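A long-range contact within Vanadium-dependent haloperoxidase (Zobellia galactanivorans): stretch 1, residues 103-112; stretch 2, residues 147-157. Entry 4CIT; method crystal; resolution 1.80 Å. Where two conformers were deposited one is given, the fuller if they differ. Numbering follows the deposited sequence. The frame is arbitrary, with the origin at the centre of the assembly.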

# COMPACT_ATOMS: atom_id res chain seq x y z
N THR A 103 -4.88 -23.68 -28.95
CA THR A 103 -5.43 -23.56 -30.26
C THR A 103 -5.85 -22.16 -30.65
O THR A 103 -6.31 -21.92 -31.77
CB THR A 103 -6.66 -24.53 -30.46
OG1 THR A 103 -7.79 -24.10 -29.72
CG2 THR A 103 -6.29 -25.93 -30.11
N LYS A 104 -5.65 -21.21 -29.74
CA LYS A 104 -6.03 -19.84 -30.00
C LYS A 104 -4.79 -19.00 -29.93
O LYS A 104 -3.85 -19.34 -29.21
CB LYS A 104 -7.01 -19.39 -28.95
CG LYS A 104 -8.40 -19.90 -29.30
CD LYS A 104 -9.31 -19.74 -28.13
CE LYS A 104 -10.61 -20.49 -28.42
NZ LYS A 104 -11.37 -19.76 -29.45
N THR A 105 -4.80 -17.91 -30.65
CA THR A 105 -3.69 -16.90 -30.61
C THR A 105 -4.19 -15.91 -29.54
O THR A 105 -5.28 -15.29 -29.65
CB THR A 105 -3.47 -16.21 -31.95
OG1 THR A 105 -2.97 -17.20 -32.90
CG2 THR A 105 -2.41 -15.16 -31.86
N ILE A 106 -3.41 -15.81 -28.47
CA ILE A 106 -3.77 -14.90 -27.38
C ILE A 106 -2.63 -13.93 -27.14
O ILE A 106 -1.44 -14.33 -27.08
CB ILE A 106 -3.97 -15.77 -26.14
CG1 ILE A 106 -5.29 -16.54 -26.28
CG2 ILE A 106 -4.04 -14.95 -24.85
CD1 ILE A 106 -5.38 -17.71 -25.34
N ASN A 107 -2.98 -12.68 -26.84
CA ASN A 107 -1.95 -11.68 -26.53
C ASN A 107 -2.00 -11.67 -24.96
O ASN A 107 -3.00 -11.25 -24.35
CB ASN A 107 -2.33 -10.32 -27.07
CG ASN A 107 -1.38 -9.21 -26.61
OD1 ASN A 107 -0.86 -9.19 -25.47
ND2 ASN A 107 -1.10 -8.28 -27.55
N TYR A 108 -0.97 -12.26 -24.35
CA TYR A 108 -1.01 -12.49 -22.90
C TYR A 108 -0.95 -11.18 -22.11
O TYR A 108 -1.52 -11.11 -21.01
CB TYR A 108 0.10 -13.48 -22.46
CG TYR A 108 0.04 -14.78 -23.25
CD1 TYR A 108 -1.06 -15.57 -23.22
CD2 TYR A 108 1.06 -15.13 -24.07
CE1 TYR A 108 -1.10 -16.74 -23.94
CE2 TYR A 108 1.01 -16.26 -24.82
CZ TYR A 108 -0.07 -17.07 -24.72
OH TYR A 108 -0.14 -18.20 -25.53
N GLU A 109 -0.24 -10.19 -22.59
CA GLU A 109 -0.26 -8.88 -21.90
C GLU A 109 -1.65 -8.27 -21.90
O GLU A 109 -2.12 -7.64 -20.92
CB GLU A 109 0.73 -7.92 -22.55
CG GLU A 109 2.11 -8.47 -22.37
CD GLU A 109 3.17 -7.65 -23.10
OE1 GLU A 109 2.84 -6.64 -23.79
OE2 GLU A 109 4.35 -8.03 -23.02
N LEU A 110 -2.34 -8.39 -23.04
CA LEU A 110 -3.72 -7.95 -23.14
C LEU A 110 -4.57 -8.71 -22.08
O LEU A 110 -5.33 -8.13 -21.34
CB LEU A 110 -4.21 -8.17 -24.58
CG LEU A 110 -5.65 -7.76 -24.91
CD1 LEU A 110 -5.82 -6.30 -24.66
CD2 LEU A 110 -5.99 -8.11 -26.34
N ALA A 111 -4.46 -10.01 -22.02
CA ALA A 111 -5.19 -10.80 -21.03
C ALA A 111 -4.91 -10.36 -19.63
O ALA A 111 -5.83 -10.22 -18.83
CB ALA A 111 -4.94 -12.27 -21.16
N ALA A 112 -3.63 -10.04 -19.37
CA ALA A 112 -3.19 -9.59 -18.01
C ALA A 112 -3.87 -8.27 -17.66
O ALA A 112 -4.30 -8.12 -16.50
CB ALA A 112 -1.69 -9.47 -17.96
N VAL A 147 -10.80 -10.74 -33.33
CA VAL A 147 -10.56 -12.12 -32.94
C VAL A 147 -9.48 -12.23 -31.84
O VAL A 147 -9.74 -12.91 -30.81
CB VAL A 147 -10.23 -13.04 -34.09
CG1 VAL A 147 -9.92 -14.42 -33.52
CG2 VAL A 147 -11.51 -13.11 -35.01
N LEU A 148 -8.35 -11.54 -32.00
CA LEU A 148 -7.32 -11.52 -31.00
C LEU A 148 -7.89 -10.93 -29.68
O LEU A 148 -7.57 -11.43 -28.57
CB LEU A 148 -6.16 -10.70 -31.47
CG LEU A 148 -5.00 -10.62 -30.48
CD1 LEU A 148 -4.43 -12.00 -30.19
CD2 LEU A 148 -3.93 -9.68 -31.03
N PHE A 149 -8.65 -9.86 -29.78
CA PHE A 149 -9.26 -9.21 -28.62
C PHE A 149 -10.20 -10.14 -27.91
O PHE A 149 -10.05 -10.36 -26.70
CB PHE A 149 -10.00 -7.93 -29.00
CG PHE A 149 -10.97 -7.45 -27.96
CD1 PHE A 149 -10.49 -6.90 -26.76
CD2 PHE A 149 -12.36 -7.57 -28.11
CE1 PHE A 149 -11.39 -6.45 -25.79
CE2 PHE A 149 -13.23 -7.20 -27.07
CZ PHE A 149 -12.73 -6.59 -25.97
N SER A 150 -11.10 -10.78 -28.65
CA SER A 150 -12.05 -11.69 -28.06
C SER A 150 -11.39 -12.87 -27.27
O SER A 150 -11.78 -13.20 -26.10
CB SER A 150 -12.96 -12.29 -29.16
OG SER A 150 -13.92 -13.09 -28.47
N ASP A 151 -10.40 -13.50 -27.91
CA ASP A 151 -9.75 -14.70 -27.34
C ASP A 151 -8.93 -14.28 -26.14
O ASP A 151 -8.90 -14.98 -25.11
CB ASP A 151 -8.84 -15.39 -28.36
CG ASP A 151 -9.67 -16.11 -29.50
OD1 ASP A 151 -10.83 -16.41 -29.27
OD2 ASP A 151 -9.12 -16.33 -30.55
N SER A 152 -8.27 -13.14 -26.27
CA SER A 152 -7.43 -12.63 -25.17
C SER A 152 -8.24 -12.19 -23.94
O SER A 152 -7.90 -12.50 -22.73
CB SER A 152 -6.48 -11.53 -25.66
OG SER A 152 -5.72 -11.95 -26.75
N LYS A 153 -9.30 -11.43 -24.20
CA LYS A 153 -10.23 -11.07 -23.12
C LYS A 153 -10.82 -12.23 -22.38
O LYS A 153 -10.92 -12.27 -21.13
CB LYS A 153 -11.38 -10.21 -23.69
CG LYS A 153 -12.44 -9.91 -22.65
CD LYS A 153 -13.54 -8.95 -23.12
CE LYS A 153 -14.34 -9.49 -24.21
NZ LYS A 153 -15.61 -9.89 -23.53
N ALA A 154 -11.22 -13.27 -23.14
CA ALA A 154 -11.78 -14.46 -22.56
C ALA A 154 -10.81 -15.14 -21.60
O ALA A 154 -11.23 -15.61 -20.53
CB ALA A 154 -12.25 -15.43 -23.66
N TYR A 155 -9.55 -15.20 -21.93
CA TYR A 155 -8.54 -15.84 -21.07
C TYR A 155 -8.34 -14.96 -19.82
O TYR A 155 -8.27 -15.50 -18.71
CB TYR A 155 -7.25 -16.08 -21.78
CG TYR A 155 -6.20 -16.76 -20.95
CD1 TYR A 155 -6.48 -17.89 -20.25
CD2 TYR A 155 -4.97 -16.21 -20.80
CE1 TYR A 155 -5.55 -18.46 -19.44
CE2 TYR A 155 -4.01 -16.77 -19.96
CZ TYR A 155 -4.34 -17.85 -19.27
OH TYR A 155 -3.46 -18.48 -18.43
N GLY A 156 -8.17 -13.66 -20.02
CA GLY A 156 -8.07 -12.72 -18.88
C GLY A 156 -9.20 -12.84 -17.86
O GLY A 156 -8.98 -12.85 -16.65
N LEU A 157 -10.43 -12.98 -18.35
CA LEU A 157 -11.57 -13.14 -17.52
C LEU A 157 -11.64 -14.52 -16.84
O LEU A 157 -12.07 -14.62 -15.67
CB LEU A 157 -12.85 -12.81 -18.27
CG LEU A 157 -13.04 -11.34 -18.78
CD1 LEU A 157 -14.38 -11.22 -19.50
CD2 LEU A 157 -12.97 -10.32 -17.67
O HOH W 1 -7.03 -14.86 -31.58
O HOH W 2 -6.90 -17.86 -32.59

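The hydroxyl of Ser 152 ties together a helix and the chain segment that leads into another. Ser 152 OG accepts a hydrogen bond from the backbone amide of Asn 107, with N and OG 2.8 Å apart and an almost straight N-H...O angle of 178°, and it donates its own proton to Leu 148 O, 2.6 Å from OG, one turn back in its helix. That carbonyl also receives the regular helical bond from Ser 152 N, at 3.0 Å from Leu 148 O. The serine, with chi1 in the m well, thus satisfies its hydroxyl in both directions while holding a backbone amide of the other stretch.

The residue anchored in this way is itself a helix cap. Asn 107 occupies the N-cap position of the helix that begins at Tyr 108, and its OD1 accepts from Leu 110 N at 3.0 Å, supplying an acceptor to an amide of the first turn that has no helical carbonyl to pair with. The side chain of Asn 107 therefore serves its own helix while its main-chain N binds the opposing one, and the start of the helix is fixed against Ser 152.

The two helices cross at -50°, and their axes approach to 7.8 Å. At this separation small residues meet backbone atoms directly. Ala 111 CB lies 3.4 Å from Ser 152 O, and Ala 111 O is 3.4 Å from Gly 156 CA, where the CA atoms of Ala 111 and Gly 156 are 4.1 Å apart. Glycine leaves the necessary space: an ideal CB on Gly 156 would sit 2.5 Å from Ala 111 O, a clash.

Larger side chains pack beside these contacts. Leu 110 points toward the second helix and brings CD2 to 3.5 Å from Ser 152 CB. Tyr 155 offers its ring obliquely to two aliphatic groups, its CD2 lying 4.0 Å from Ala 111 CB and 4.3 Å from Ile 106 CG2; its hydroxyl is hydrogen-bonded elsewhere in the structure. The CA-to-CB bond of Leu 148 points sideways to the other stretch, but the end of the side chain comes nearer, with CD1 3.4 Å from Thr 105 O and 3.7 Å from Asn 107 N.

Toward the N-terminal end of the loop the contact becomes polar and more exposed. Lys 104 and Asp 151 both point toward the opposite stretch and form a salt bridge, but NZ and OD1 are 3.4 Å apart and the hydrogen bond within it is weak. Two waters add bridges through the other carboxylate oxygen, OD2. One water donates to both Thr 105 O, at 2.6 Å from the water oxygen, and Asp 151 OD2, at 2.8 Å from it. A second accepts from Thr 105 N, 2.9 Å from its oxygen, and donates weakly to Asp 151 OD2 at 3.4 Å. Both main-chain polar atoms of Thr 105 are thereby linked to one carboxylate, extending the attachment beyond the direct contacts around Ser 152.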